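PDB 3FNR: arginine--tRNA ligase from Campylobacter jejuni, which catalyses the ATP-dependent joining of L-arginine to tRNA(Arg), giving arginyl-tRNA, AMP and diphosphate. Local coordinates for residues A[203-206]-A[207-210]; A[395-398]-A[399-403]; A[435-438]-A[439-443]. The protein carries 1 engineered substitution. All coordinates share one frame; numbering follows the deposited sequence.

Interaction 1: A[203-206]-A[207-210]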
loop_
_atom_site.group_PDB
_atom_site.type_symbol
_atom_site.label_atom_id
_atom_site.label_comp_id
_atom_site.label_asym_id
_atom_site.label_seq_id
_atom_site.Cartn_x
_atom_site.Cartn_y
_atom_site.Cartn_z
ATOM N N GLY A 203 -22.791 20.386 5.229
ATOM C CA GLY A 203 -23.207 19.167 4.538
ATOM C C GLY A 203 -23.078 17.846 5.274
ATOM O O GLY A 203 -23.330 16.786 4.699
ATOM N N ASP A 204 -22.685 17.892 6.541
ATOM C CA ASP A 204 -22.669 16.689 7.366
ATOM C C ASP A 204 -24.104 16.420 7.835
ATOM O O ASP A 204 -24.943 17.322 7.818
ATOM C CB ASP A 204 -21.704 16.880 8.540
ATOM C CG ASP A 204 -21.464 15.611 9.344
ATOM O OD1 ASP A 204 -20.935 15.732 10.465
ATOM O OD2 ASP A 204 -21.792 14.499 8.882
ATOM N N GLU A 205 -24.379 15.174 8.214
ATOM C CA GLU A 205 -25.672 14.750 8.743
ATOM C C GLU A 205 -26.072 15.551 9.990
ATOM O O GLU A 205 -27.174 16.095 10.054
ATOM C CB GLU A 205 -25.622 13.247 9.054
ATOM C CG GLU A 205 -26.777 12.707 9.904
ATOM C CD GLU A 205 -26.512 11.312 10.470
ATOM O OE1 GLU A 205 -27.479 10.663 10.928
ATOM O OE2 GLU A 205 -25.343 10.864 10.466
ATOM N N LYS A 206 -25.162 15.622 10.958
ATOM C CA LYS A 206 -25.393 16.297 12.235
ATOM C C LYS A 206 -24.096 16.906 12.787
ATOM O O LYS A 206 -23.004 16.609 12.299
ATOM C CB LYS A 206 -25.996 15.320 13.253
ATOM C CG LYS A 206 -25.124 14.108 13.556
ATOM C CD LYS A 206 -25.749 13.213 14.610
ATOM C CE LYS A 206 -24.775 12.116 15.025
ATOM N NZ LYS A 206 -25.316 11.241 16.101
ATOM N N ASP A 207 -24.221 17.750 13.809
ATOM C CA ASP A 207 -23.058 18.372 14.435
ATOM C C ASP A 207 -22.320 17.381 15.336
ATOM O O ASP A 207 -22.892 16.374 15.761
ATOM C CB ASP A 207 -23.465 19.635 15.195
ATOM C CG ASP A 207 -23.836 20.776 14.265
ATOM O OD1 ASP A 207 -24.419 21.766 14.744
ATOM O OD2 ASP A 207 -23.551 20.690 13.054
ATOM N N ARG A 208 -21.047 17.664 15.602
ATOM C CA ARG A 208 -20.143 16.695 16.226
ATOM C C ARG A 208 -19.398 17.275 17.422
ATOM O O ARG A 208 -19.040 18.444 17.415
ATOM C CB ARG A 208 -19.116 16.204 15.198
ATOM C CG ARG A 208 -19.669 15.778 13.829
ATOM C CD ARG A 208 -20.431 14.472 13.901
ATOM N NE ARG A 208 -21.180 14.222 12.671
ATOM C CZ ARG A 208 -21.792 13.080 12.375
ATOM N NH1 ARG A 208 -22.443 12.964 11.232
ATOM N NH2 ARG A 208 -21.746 12.047 13.210
ATOM N N VAL A 209 -19.133 16.449 18.429
ATOM C CA VAL A 209 -18.412 16.899 19.625
ATOM C C VAL A 209 -16.899 16.979 19.400
ATOM O O VAL A 209 -16.257 15.981 19.044
ATOM C CB VAL A 209 -18.706 16.001 20.847
ATOM C CG1 VAL A 209 -17.899 16.448 22.074
ATOM C CG2 VAL A 209 -20.182 16.016 21.161
ATOM N N ILE A 210 -16.351 18.175 19.613
ATOM C CA ILE A 210 -14.910 18.404 19.569
ATOM C C ILE A 210 -14.305 18.244 20.963
ATOM O O ILE A 210 -13.362 17.482 21.151
ATOM C CB ILE A 210 -14.571 19.809 18.993
ATOM C CG1 ILE A 210 -15.048 19.927 17.548
ATOM C CG2 ILE A 210 -13.076 20.083 19.053
ATOM C CD1 ILE A 210 -14.658 18.743 16.650
#

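Interaction 2: A[395-398]-A[399-403]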
loop_
_atom_site.group_PDB
_atom_site.type_symbol
_atom_site.label_atom_id
_atom_site.label_comp_id
_atom_site.label_asym_id
_atom_site.label_seq_id
_atom_site.Cartn_x
_atom_site.Cartn_y
_atom_site.Cartn_z
ATOM N N ALA A 395 -6.826 4.125 -10.954
ATOM C CA ALA A 395 -7.196 2.761 -11.314
ATOM C C ALA A 395 -5.959 1.871 -11.437
ATOM O O ALA A 395 -5.508 1.552 -12.544
ATOM C CB ALA A 395 -8.000 2.761 -12.621
ATOM N N LEU A 396 -5.409 1.466 -10.298
ATOM C CA LEU A 396 -4.148 0.727 -10.296
ATOM C C LEU A 396 -4.252 -0.698 -10.847
ATOM O O LEU A 396 -3.243 -1.275 -11.239
ATOM C CB LEU A 396 -3.498 0.734 -8.904
ATOM C CG LEU A 396 -3.219 2.112 -8.294
ATOM C CD1 LEU A 396 -2.515 2.003 -6.955
ATOM C CD2 LEU A 396 -2.424 2.994 -9.236
ATOM N N GLN A 397 -5.468 -1.246 -10.893
ATOM C CA GLN A 397 -5.707 -2.573 -11.465
ATOM C C GLN A 397 -5.458 -2.651 -12.966
ATOM O O GLN A 397 -5.344 -3.749 -13.503
ATOM C CB GLN A 397 -7.112 -3.093 -11.121
ATOM C CG GLN A 397 -8.260 -2.519 -11.956
ATOM C CD GLN A 397 -8.649 -1.099 -11.554
ATOM O OE1 GLN A 397 -8.279 -0.612 -10.479
ATOM N NE2 GLN A 397 -9.403 -0.430 -12.417
ATOM N N LYS A 398 -5.362 -1.498 -13.629
ATOM C CA LYS A 398 -4.928 -1.421 -15.024
ATOM C C LYS A 398 -3.489 -1.917 -15.209
ATOM O O LYS A 398 -3.117 -2.375 -16.294
ATOM C CB LYS A 398 -5.048 0.015 -15.559
ATOM C CG LYS A 398 -6.461 0.611 -15.572
ATOM C CD LYS A 398 -7.156 0.438 -16.920
ATOM C CE LYS A 398 -8.477 1.212 -16.994
ATOM N NZ LYS A 398 -8.285 2.696 -16.927
ATOM N N ILE A 399 -2.672 -1.820 -14.164
ATOM C CA ILE A 399 -1.298 -2.330 -14.245
ATOM C C ILE A 399 -1.235 -3.884 -14.346
ATOM O O ILE A 399 -0.645 -4.392 -15.304
ATOM C CB ILE A 399 -0.346 -1.740 -13.143
ATOM C CG1 ILE A 399 -0.363 -0.207 -13.149
ATOM C CG2 ILE A 399 1.085 -2.229 -13.342
ATOM C CD1 ILE A 399 0.430 0.426 -11.975
ATOM N N PRO A 400 -1.829 -4.639 -13.377
ATOM C CA PRO A 400 -1.956 -6.097 -13.589
ATOM C C PRO A 400 -2.687 -6.508 -14.878
ATOM O O PRO A 400 -2.276 -7.479 -15.517
ATOM C CB PRO A 400 -2.765 -6.571 -12.373
ATOM C CG PRO A 400 -2.564 -5.543 -11.343
ATOM C CD PRO A 400 -2.348 -4.249 -12.048
ATOM N N ASP A 401 -3.747 -5.787 -15.249
ATOM C CA ASP A 401 -4.495 -6.064 -16.490
ATOM C C ASP A 401 -3.621 -5.965 -17.742
ATOM O O ASP A 401 -3.728 -6.801 -18.642
ATOM C CB ASP A 401 -5.685 -5.117 -16.647
ATOM C CG ASP A 401 -6.809 -5.404 -15.663
ATOM O OD1 ASP A 401 -7.749 -4.576 -15.599
ATOM O OD2 ASP A 401 -6.757 -6.432 -14.951
ATOM N N TYR A 402 -2.780 -4.931 -17.790
ATOM C CA TYR A 402 -1.857 -4.705 -18.895
ATOM C C TYR A 402 -0.894 -5.879 -18.997
ATOM O O TYR A 402 -0.654 -6.414 -20.080
ATOM C CB TYR A 402 -1.073 -3.394 -18.682
ATOM C CG TYR A 402 0.118 -3.219 -19.615
ATOM C CD1 TYR A 402 -0.048 -2.719 -20.901
ATOM C CD2 TYR A 402 1.406 -3.559 -19.205
ATOM C CE1 TYR A 402 1.046 -2.573 -21.769
ATOM C CE2 TYR A 402 2.496 -3.423 -20.058
ATOM C CZ TYR A 402 2.313 -2.934 -21.336
ATOM O OH TYR A 402 3.402 -2.792 -22.165
ATOM N N LEU A 403 -0.351 -6.259 -17.845
ATOM C CA LEU A 403 0.686 -7.259 -17.744
ATOM C C LEU A 403 0.164 -8.641 -18.108
ATOM O O LEU A 403 0.850 -9.401 -18.800
ATOM C CB LEU A 403 1.214 -7.252 -16.322
ATOM C CG LEU A 403 2.697 -7.015 -16.057
ATOM C CD1 LEU A 403 3.386 -6.198 -17.146
ATOM C CD2 LEU A 403 2.816 -6.345 -14.711
#

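Interaction 3: A[435-438]-A[439-443]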
loop_
_atom_site.group_PDB
_atom_site.type_symbol
_atom_site.label_atom_id
_atom_site.label_comp_id
_atom_site.label_asym_id
_atom_site.label_seq_id
_atom_site.Cartn_x
_atom_site.Cartn_y
_atom_site.Cartn_z
ATOM N N VAL A 435 9.612 -6.375 -24.712
ATOM C CA VAL A 435 8.567 -7.028 -23.905
ATOM C C VAL A 435 9.078 -7.316 -22.485
ATOM O O VAL A 435 8.399 -7.026 -21.502
ATOM C CB VAL A 435 8.049 -8.329 -24.575
ATOM C CG1 VAL A 435 6.990 -9.023 -23.722
ATOM C CG2 VAL A 435 7.482 -8.024 -25.972
ATOM N N ALA A 436 10.290 -7.856 -22.390
ATOM C CA ALA A 436 10.930 -8.097 -21.104
ATOM C C ALA A 436 11.050 -6.806 -20.288
ATOM O O ALA A 436 10.864 -6.824 -19.071
ATOM C CB ALA A 436 12.298 -8.738 -21.301
ATOM N N LEU A 437 11.327 -5.697 -20.972
ATOM C CA LEU A 437 11.512 -4.405 -20.324
ATOM C C LEU A 437 10.210 -3.843 -19.758
ATOM O O LEU A 437 10.205 -3.316 -18.647
ATOM C CB LEU A 437 12.176 -3.407 -21.281
ATOM C CG LEU A 437 12.425 -1.971 -20.791
ATOM C CD1 LEU A 437 13.347 -1.925 -19.567
ATOM C CD2 LEU A 437 12.953 -1.101 -21.910
ATOM N N SER A 438 9.117 -3.973 -20.513
ATOM C CA SER A 438 7.788 -3.575 -20.048
ATOM C C SER A 438 7.319 -4.411 -18.860
ATOM O O SER A 438 6.712 -3.879 -17.932
ATOM C CB SER A 438 6.773 -3.675 -21.177
ATOM O OG SER A 438 7.096 -2.753 -22.202
ATOM N N ILE A 439 7.612 -5.710 -18.887
ATOM C CA ILE A 439 7.232 -6.602 -17.793
ATOM C C ILE A 439 7.961 -6.171 -16.519
ATOM O O ILE A 439 7.323 -5.927 -15.479
ATOM C CB ILE A 439 7.487 -8.093 -18.151
ATOM C CG1 ILE A 439 6.428 -8.570 -19.148
ATOM C CG2 ILE A 439 7.472 -8.982 -16.909
ATOM C CD1 ILE A 439 6.686 -9.928 -19.740
ATOM N N LYS A 440 9.278 -6.006 -16.642
ATOM C CA LYS A 440 10.157 -5.601 -15.546
ATOM C C LYS A 440 9.784 -4.237 -14.959
ATOM O O LYS A 440 9.665 -4.096 -13.741
ATOM C CB LYS A 440 11.614 -5.594 -16.026
ATOM C CG LYS A 440 12.614 -5.146 -14.979
ATOM C CD LYS A 440 13.960 -5.795 -15.209
ATOM C CE LYS A 440 14.943 -4.839 -15.830
ATOM N NZ LYS A 440 15.623 -4.067 -14.759
ATOM N N THR A 441 9.611 -3.245 -15.830
ATOM C CA THR A 441 9.193 -1.911 -15.425
ATOM C C THR A 441 7.874 -1.944 -14.640
ATOM O O THR A 441 7.849 -1.557 -13.476
ATOM C CB THR A 441 9.097 -0.961 -16.638
ATOM O OG1 THR A 441 10.375 -0.907 -17.295
ATOM C CG2 THR A 441 8.679 0.448 -16.209
ATOM N N ALA A 442 6.805 -2.439 -15.263
ATOM C CA ALA A 442 5.482 -2.457 -14.638
ATOM C C ALA A 442 5.479 -3.233 -13.321
ATOM O O ALA A 442 4.930 -2.752 -12.318
ATOM C CB ALA A 442 4.450 -3.022 -15.589
ATOM N N PHE A 443 6.098 -4.417 -13.336
ATOM C CA PHE A 443 6.264 -5.240 -12.132
ATOM C C PHE A 443 6.965 -4.497 -10.998
ATOM O O PHE A 443 6.553 -4.614 -9.852
ATOM C CB PHE A 443 7.045 -6.522 -12.431
ATOM C CG PHE A 443 6.213 -7.777 -12.423
ATOM C CD1 PHE A 443 6.780 -8.989 -12.801
ATOM C CD2 PHE A 443 4.877 -7.761 -12.035
ATOM C CE1 PHE A 443 6.035 -10.161 -12.789
ATOM C CE2 PHE A 443 4.124 -8.923 -12.024
ATOM C CZ PHE A 443 4.700 -10.127 -12.398
#

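Interaction 1: A[203-206]-A[207-210]
Asp204 and Arg208 face each other across a bend of the chain, where the loop after strand 194-197 runs into strand 208-211. That strand lies at one side of a small three-stranded antiparallel sheet in the class I catalytic domain, and Arg208 already pairs through its backbone with Leu197. Within the bend Glu205 has helix-like backbone angles while Asp204, Lys206, Asp207 and Arg208 are extended. With the chain bent here, the side chains of Asp204 and Arg208, four residues apart, approach from opposite directions, and their carboxylate and guanidinium planes come within 14° of being parallel.

The result is a side-on, bidentate salt bridge. Arg208 NE gives its hydrogen to Asp204 OD1 at 2.7 Å, and Arg208 NH1 reaches Asp204 OD2 at 2.9 Å. Both oxygens are met on their syn side, although the NH1 bond is the more tilted from the carboxylate plane. The arginine gets there by folding back at chi2 (-72°) and then running straight to its head group. A weak bond from Glu205 N also falls on Asp204 OD2, and Ser199 OG bonds to Asp204 OD1, so both carboxylate oxygens have a second partner.

Glu205 extends the network only loosely: its OE2 stays 3.7 Å from Arg208 NH1, a long ion pair with the two planes steeply inclined. Asp207 turns to other partners, its carboxylate bonding to Ser200 and Tyr189. Lys206 works through its carbons. Its extended chain crosses the arginine at about a right angle and lays Lys206 CG over the centre of one guanidinium face, 3.7 Å from Arg208 CZ, while further out Lys206 CE comes to 3.5 Å from Arg208 NH2.

Interaction 2: A[395-398]-A[399-403]
The carbonyl of Leu396 meets Ile399 where a type I beta turn, Ala395 to Lys398, leads straight into the first turn of helix 398-416 in the DALR anticodon-binding domain. Three backbone hydrogen bonds cross between the segments. Ile399 N bonds to Leu396 O at 3.0 Å, a three-residue step; after it the four-residue spacing of an alpha helix takes over, with Asp401 N on Gln397 O at 3.1 Å and Tyr402 N on Lys398 O at 3.0 Å.

The van der Waals contacts gather round the same carbonyls. Pro400 lacks an N-H, and its ring carbon CD instead rests 3.2 Å from Leu396 O, with Gln397 O also close by. Ile399 sets CB and CG1 alongside Leu396 O. The apolar ends of Leu396 and Ile399 both pack on Leu62 of helix 50-65, which ties this helix start to the catalytic domain.

Among the polar groups, Tyr402 carries its hydroxyl away from the turn to bond with Glu379 O; of its side chain, CB lies against Lys398 O. Asp401 curls back over the turn, its CG beside the backbone N (chi1 -71°). Gln397 O faces the flat side of this carboxylate, 3.1 Å from Asp401 CG, with Asp401 OD1 and OD2 nearly equally far and, as fellow acceptors, not hydrogen-bonded to it.

Interaction 3: A[435-438]-A[439-443]
Thr441 turns its OG1 to the side of its own backbone N (chi1 -58°), which swings the hydroxyl back over the preceding turn of helix 425-445 and onto Leu437 O. Ile439 has a similar first torsion (chi1 -74°) and sends CG1 and CD1 back along the helix toward Val435.

The hydroxyl bond, Thr441 OG1 to Leu437 O at 2.8 Å, adds to the ordinary helix bond from Thr441 N to the same oxygen at 2.9 Å. Two donors of one residue therefore grip a single carbonyl from opposite faces of its plane. The threonine hydroxyl finds its acceptor within its own helix, and Leu437 CD1 lies 3.9 Å from Thr441 OG1, so an apolar branch flanks the polar pair. On another side of the helix, Ile439 CG1 rests 3.4 Å from Val435 O, and Ile439 CD1 meets Val435 CG1 at 4.1 Å. Four-residue backbone bonds continue on both sides of Thr441, from Lys440 N to Ala436 O and from Ala442 N to Ser438 O.

Helix 425-445 is packed from several directions in the DALR domain. Phe22 of a loop touches Leu437 and Thr441, and Ser438 OG bonds to Ala380 O. Helix 398-416 packs on Ser438 through Leu406. Helix 336-353 meets Ala436, Ile439 and Phe443, while helix 383-393 reaches Thr441 and Ala442 through Leu383.

Along the chain the three contacts come in numerical order, and they divide between two parts of the enzyme. Interaction 1 belongs to the catalytic domain, its centre about 38 Å from that of interaction 2 and about 48 Å from that of interaction 3. Interactions 2 and 3 share the helical DALR domain, with centres about 13 Å apart, on helices 398-416 and 425-445, which follow one another in sequence. These two helices touch directly: Leu403 packs on Ala442 and Phe443, and Tyr402 OH lies 3.6 Å from Ser438 CB. Interaction 1 lies at the surface, interaction 3 is buried, and interaction 2 is partly buried where the helical domain meets helix 50-65 of the catalytic domain.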